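Local coordinates for protein ATPase BagA (PDB 6BS3) that hydrolyses ATP as one subunit of the heterodimeric BagAB complex, whose ATPase activity is required for resistance to nitric oxide and to elevated glycerol, at residues Q61-A64 and Q65-V69; G167-A170 and R171-D174; A112-A115 and M116-I119. All blocks are in the same frame, centred on the assembly; numbering follows the deposited sequence.

Contact 1. Residues Q61-A64 and Q65-V69; sequences QGIA and QLFDV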
# COMPACT_ATOMS: atom_id res chain seq x y z
N GLN A 61 -1.18 -13.42 -6.61
CA GLN A 61 -2.42 -14.21 -6.59
C GLN A 61 -3.64 -13.38 -6.07
O GLN A 61 -4.53 -13.91 -5.41
CB GLN A 61 -2.23 -15.55 -5.82
CG GLN A 61 -1.36 -16.60 -6.53
CD GLN A 61 -2.00 -17.23 -7.76
OE1 GLN A 61 -3.21 -17.16 -8.00
NE2 GLN A 61 -1.19 -17.89 -8.56
N GLY A 62 -3.65 -12.08 -6.39
CA GLY A 62 -4.72 -11.15 -6.02
C GLY A 62 -6.08 -11.50 -6.60
O GLY A 62 -7.10 -11.19 -5.98
N ILE A 63 -6.11 -12.12 -7.80
CA ILE A 63 -7.38 -12.54 -8.44
C ILE A 63 -8.02 -13.68 -7.62
O ILE A 63 -9.21 -13.58 -7.29
CB ILE A 63 -7.24 -12.92 -9.95
CG1 ILE A 63 -6.77 -11.70 -10.80
CG2 ILE A 63 -8.57 -13.48 -10.48
CD1 ILE A 63 -6.20 -12.05 -12.21
N ALA A 64 -7.22 -14.74 -7.29
CA ALA A 64 -7.66 -15.88 -6.49
C ALA A 64 -8.18 -15.42 -5.11
O ALA A 64 -9.23 -15.87 -4.68
CB ALA A 64 -6.53 -16.88 -6.31
N GLN A 65 -7.45 -14.48 -4.48
CA GLN A 65 -7.79 -13.87 -3.19
C GLN A 65 -9.12 -13.10 -3.28
O GLN A 65 -9.96 -13.23 -2.38
CB GLN A 65 -6.66 -12.94 -2.75
CG GLN A 65 -6.72 -12.53 -1.28
CD GLN A 65 -5.76 -11.42 -0.93
OE1 GLN A 65 -5.64 -10.41 -1.63
NE2 GLN A 65 -5.06 -11.59 0.19
N LEU A 66 -9.32 -12.34 -4.36
CA LEU A 66 -10.54 -11.57 -4.61
C LEU A 66 -11.75 -12.50 -4.80
O LEU A 66 -12.82 -12.22 -4.26
CB LEU A 66 -10.31 -10.71 -5.86
CG LEU A 66 -11.32 -9.65 -6.22
CD1 LEU A 66 -11.52 -8.67 -5.08
CD2 LEU A 66 -10.85 -8.89 -7.43
N PHE A 67 -11.59 -13.60 -5.57
CA PHE A 67 -12.67 -14.55 -5.84
C PHE A 67 -12.78 -15.65 -4.78
O PHE A 67 -13.63 -16.55 -4.89
CB PHE A 67 -12.55 -15.12 -7.27
CG PHE A 67 -12.98 -14.10 -8.31
CD1 PHE A 67 -12.07 -13.19 -8.83
CD2 PHE A 67 -14.31 -14.01 -8.71
CE1 PHE A 67 -12.48 -12.22 -9.74
CE2 PHE A 67 -14.71 -13.06 -9.63
CZ PHE A 67 -13.79 -12.17 -10.15
N ASP A 68 -11.95 -15.54 -3.71
CA ASP A 68 -11.89 -16.47 -2.58
C ASP A 68 -11.71 -17.96 -3.04
O ASP A 68 -12.43 -18.88 -2.61
CB ASP A 68 -13.10 -16.25 -1.62
CG ASP A 68 -12.92 -16.91 -0.27
OD1 ASP A 68 -11.75 -17.11 0.15
OD2 ASP A 68 -13.95 -17.25 0.37
N VAL A 69 -10.75 -18.18 -3.95
CA VAL A 69 -10.44 -19.50 -4.50
C VAL A 69 -8.96 -19.83 -4.28
O VAL A 69 -8.17 -18.89 -4.12
CB VAL A 69 -10.83 -19.69 -6.01
CG1 VAL A 69 -12.34 -19.79 -6.20
CG2 VAL A 69 -10.20 -18.62 -6.91
O HOH W 1 -7.06 -9.21 -4.12
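Q61 sits at the N-cap of the short helix 62-66, and its carbonyl receives the first helical bond: Q65 N lies 3.1 Å from Q61 O. The Q61 side chain turns from the helix, and its OE1 accepts from the backbone N of L72. One residue on, G62 O is gripped twice. L66 N reaches it at 3.0 Å, while a water donates to the same G62 O at 2.7 Å and also to OE1 of the extended Q65 side chain. I63 O takes F67 N at 2.9 Å and also lies in the plane of the F67 ring, at its edge, 3.3 Å from F67 CD1. With I63 CG2 anti to the backbone N, this methyl runs alongside the ring and meets F67 CD1 at 3.9 Å. The carbonyl of A64 completes the C-terminal turn, accepting V69 N in a nearly straight bond of 2.9 Å (173°), and a weak bond joins D68 N to Q65 O; with D68 at positive phi, this is a Schellman motif. A64 CB then packs on V69 CG2. At the start of the helix, the E56 carboxylate, from strand 51-56, accepts the amides of G62 and I63. I63 and F67 lean on strand 77-82, L66 meets T36 and A39 of helix 34-46 beside the nucleotide site, and L66 and F67 touch helix 324-336.

Contact 2. Residues G167-A170 and R171-D174; sequences GRIA and RFLD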
# COMPACT_ATOMS: atom_id res chain seq x y z
N GLY A 167 3.69 4.22 -8.37
CA GLY A 167 5.13 4.44 -8.22
C GLY A 167 5.99 3.61 -9.15
O GLY A 167 7.18 3.89 -9.30
N ARG A 168 5.41 2.57 -9.78
CA ARG A 168 6.12 1.62 -10.65
C ARG A 168 5.57 1.54 -12.07
O ARG A 168 6.21 0.92 -12.93
CB ARG A 168 6.07 0.21 -10.03
CG ARG A 168 6.76 0.11 -8.68
CD ARG A 168 6.76 -1.30 -8.14
NE ARG A 168 7.74 -1.44 -7.06
CZ ARG A 168 8.27 -2.59 -6.66
NH1 ARG A 168 7.93 -3.73 -7.25
NH2 ARG A 168 9.16 -2.62 -5.67
N ILE A 169 4.37 2.11 -12.33
CA ILE A 169 3.67 1.98 -13.62
C ILE A 169 4.47 2.54 -14.81
O ILE A 169 4.51 1.87 -15.85
CB ILE A 169 2.21 2.53 -13.58
CG1 ILE A 169 1.39 2.09 -14.83
CG2 ILE A 169 2.11 4.06 -13.35
CD1 ILE A 169 1.13 0.57 -14.98
N ALA A 170 5.08 3.73 -14.67
CA ALA A 170 5.81 4.36 -15.78
C ALA A 170 7.00 3.53 -16.21
O ALA A 170 7.14 3.27 -17.40
CB ALA A 170 6.21 5.79 -15.44
N ARG A 171 7.80 3.02 -15.25
CA ARG A 171 8.94 2.13 -15.50
C ARG A 171 8.48 0.78 -16.09
O ARG A 171 9.11 0.28 -17.03
CB ARG A 171 9.75 1.93 -14.20
CG ARG A 171 10.87 0.85 -14.26
CD ARG A 171 12.03 1.21 -15.20
NE ARG A 171 12.62 2.52 -14.88
CZ ARG A 171 13.69 2.70 -14.11
NH1 ARG A 171 14.32 1.65 -13.58
NH2 ARG A 171 14.14 3.92 -13.87
N PHE A 172 7.37 0.21 -15.58
CA PHE A 172 6.80 -1.04 -16.09
C PHE A 172 6.47 -0.97 -17.59
O PHE A 172 6.63 -1.97 -18.31
CB PHE A 172 5.55 -1.44 -15.28
CG PHE A 172 4.81 -2.65 -15.80
CD1 PHE A 172 5.36 -3.93 -15.69
CD2 PHE A 172 3.55 -2.52 -16.37
CE1 PHE A 172 4.67 -5.05 -16.17
CE2 PHE A 172 2.85 -3.65 -16.84
CZ PHE A 172 3.42 -4.90 -16.74
N LEU A 173 6.01 0.21 -18.06
CA LEU A 173 5.63 0.42 -19.46
C LEU A 173 6.75 1.04 -20.29
O LEU A 173 6.55 1.35 -21.46
CB LEU A 173 4.32 1.23 -19.56
CG LEU A 173 3.11 0.60 -18.82
CD1 LEU A 173 2.00 1.61 -18.64
CD2 LEU A 173 2.64 -0.68 -19.50
N ASP A 174 7.95 1.17 -19.70
CA ASP A 174 9.11 1.72 -20.39
C ASP A 174 9.87 0.58 -21.08
O ASP A 174 10.86 0.06 -20.54
CB ASP A 174 9.97 2.54 -19.43
CG ASP A 174 10.96 3.49 -20.07
OD1 ASP A 174 11.21 3.35 -21.30
OD2 ASP A 174 11.49 4.36 -19.36
O HOH W 2 7.81 4.21 -12.32
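I169 and L173, one helical turn apart, lie side by side and point the same way, with I169 CG1 3.9 Å from L173 CD1. The isoleucine has CG1 anti to its backbone N (chi1 -167°), and the bend at chi2 brings CD1 round to touch L173 CD1 as well. The same CD1 meets F172 CD2 at 4.2 Å, the side chains set at a slant to each other. L173 places CG beside its own backbone N instead (chi1 -57°), which brings that carbon to 3.5 Å from I169 O, the oxygen that also accepts L173 N. I169 and F172 belong to the short helix 169-172, and L173 is the first residue beyond it. The helix follows strand 158-162 of the P-loop ATPase sheet and lays its apolar side on the core: I169 touches T27 and L173 touches L25, both on strand 23-28, which leads into the nucleotide-binding loop. F172 sends its ring among D134, L137, T138 and I141 of helix 130-146. Its own amide bonds to R168 O at 3.0 Å, and R168 is the N-cap. On the exposed side, the R171 chain leads away from the first turn, while a water bridges G167 O (3.1 Å) and R171 N. D174 ends the turn with its N bonded to R171 O, and its carboxylate caps the following helix 175-179 through a weak bond from K177 N to OD1.

Contact 3. Residues A112-A115 and M116-I119; sequences AGRA and MRRI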
# COMPACT_ATOMS: atom_id res chain seq x y z
N ALA A 112 17.68 -26.22 -20.98
CA ALA A 112 18.45 -25.39 -20.05
C ALA A 112 17.48 -24.82 -19.03
O ALA A 112 17.76 -24.92 -17.83
CB ALA A 112 19.16 -24.27 -20.81
N GLY A 113 16.34 -24.32 -19.50
CA GLY A 113 15.27 -23.77 -18.67
C GLY A 113 14.76 -24.73 -17.61
O GLY A 113 14.76 -24.39 -16.43
N ARG A 114 14.36 -25.95 -18.02
CA ARG A 114 13.88 -27.02 -17.13
C ARG A 114 14.91 -27.42 -16.07
O ARG A 114 14.52 -27.79 -14.96
CB ARG A 114 13.42 -28.25 -17.93
CG ARG A 114 11.95 -28.21 -18.27
CD ARG A 114 11.56 -29.38 -19.16
NE ARG A 114 11.34 -28.95 -20.54
CZ ARG A 114 12.18 -29.20 -21.54
NH1 ARG A 114 13.29 -29.89 -21.33
NH2 ARG A 114 11.90 -28.76 -22.76
N ALA A 115 16.22 -27.34 -16.41
CA ALA A 115 17.33 -27.64 -15.50
C ALA A 115 17.48 -26.52 -14.46
O ALA A 115 17.79 -26.80 -13.30
CB ALA A 115 18.62 -27.82 -16.28
N MET A 116 17.25 -25.25 -14.88
CA MET A 116 17.32 -24.04 -14.05
C MET A 116 16.23 -24.02 -12.98
O MET A 116 16.47 -23.53 -11.88
CB MET A 116 17.17 -22.79 -14.92
CG MET A 116 18.32 -22.52 -15.83
SD MET A 116 17.94 -21.08 -16.84
CE MET A 116 18.49 -19.76 -15.74
N ARG A 117 15.03 -24.50 -13.32
CA ARG A 117 13.87 -24.57 -12.42
C ARG A 117 14.20 -25.50 -11.22
O ARG A 117 13.92 -25.13 -10.08
CB ARG A 117 12.63 -25.04 -13.20
CG ARG A 117 11.37 -25.24 -12.36
CD ARG A 117 10.19 -25.78 -13.15
NE ARG A 117 10.45 -27.11 -13.71
CZ ARG A 117 9.88 -27.57 -14.83
NH1 ARG A 117 9.00 -26.82 -15.49
NH2 ARG A 117 10.18 -28.77 -15.28
N ARG A 118 14.87 -26.63 -11.48
CA ARG A 118 15.27 -27.63 -10.49
C ARG A 118 16.35 -27.14 -9.50
O ARG A 118 16.62 -27.86 -8.53
CB ARG A 118 15.71 -28.95 -11.17
CG ARG A 118 14.63 -29.59 -12.04
CD ARG A 118 15.13 -30.88 -12.67
NE ARG A 118 14.35 -31.25 -13.86
CZ ARG A 118 14.84 -31.37 -15.09
NH1 ARG A 118 16.14 -31.17 -15.31
NH2 ARG A 118 14.05 -31.69 -16.10
N ILE A 119 16.98 -25.96 -9.74
CA ILE A 119 18.04 -25.37 -8.89
C ILE A 119 17.72 -23.90 -8.50
O ILE A 119 18.62 -23.19 -8.02
CB ILE A 119 19.48 -25.53 -9.49
CG1 ILE A 119 19.64 -24.82 -10.86
CG2 ILE A 119 19.92 -27.00 -9.56
CD1 ILE A 119 20.94 -24.04 -11.02
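R114 and R117 cross obliquely, their guanidinium planes turned 54° against each other. The touching is done by unlike parts of the two chains: R117 NH2 comes to 3.5 Å from R114 CG, so a charged tip rests on an aliphatic stem, and R114 CA lies over one face of the R117 guanidinium. The bend of R117 at chi3 (63°) turns the guanidinium back over that stem. The charged atoms R114 NE and R117 NH2 stay 5.4 Å apart.

R118 approaches the same residue differently. Its chain runs extended from CG to NE back along the helix, and the guanidinium turns one face to the carbonyl oxygen, R114 O standing 3.5 Å above the plane and over its centre. This placement is consistent with electrostatic attraction. R118 NH2 continues to R114 CB at 3.9 Å, while NH1 reaches A115 CA.

M116 points to another side. Its CG stands beside its backbone N and packs at 3.2 Å on A112 O, the oxygen that accepts M116 N; the bend at chi3 turns the methyl end away. M116 also meets A121 and V122 of helix 121-128, and, with A112, A115 and I119, touches apolar side chains of a neighbouring protein chain. R117 leans on E96 and L100 of helix 95-107. Such a spread is that of an amphipathic helix, 110-117, running into the loop at R118 and I119, far from the nucleotide site, with arginines along one side and small or apolar residues at the subunit interface.

From the N terminus the chain first meets contact 1, shortly after strand 51-56, then contact 3 in the helical region following strand 86-92, and last contact 2, after strand 158-162. Each closes only a single helical turn; the three follow in series, neither nested nor crossing. Contacts 1 and 2 both belong to the nucleotide-binding core, their centres 24 Å apart and their nearest atoms about 13 Å apart: one packs against helix 34-46 and strand 77-82, the other against strand 23-28 and helix 130-146. Contact 3, its centre 29 Å from each of the others, touches the partner protein through four of its residues, whereas contact 1 meets it only at Q65 and contact 2 not at all.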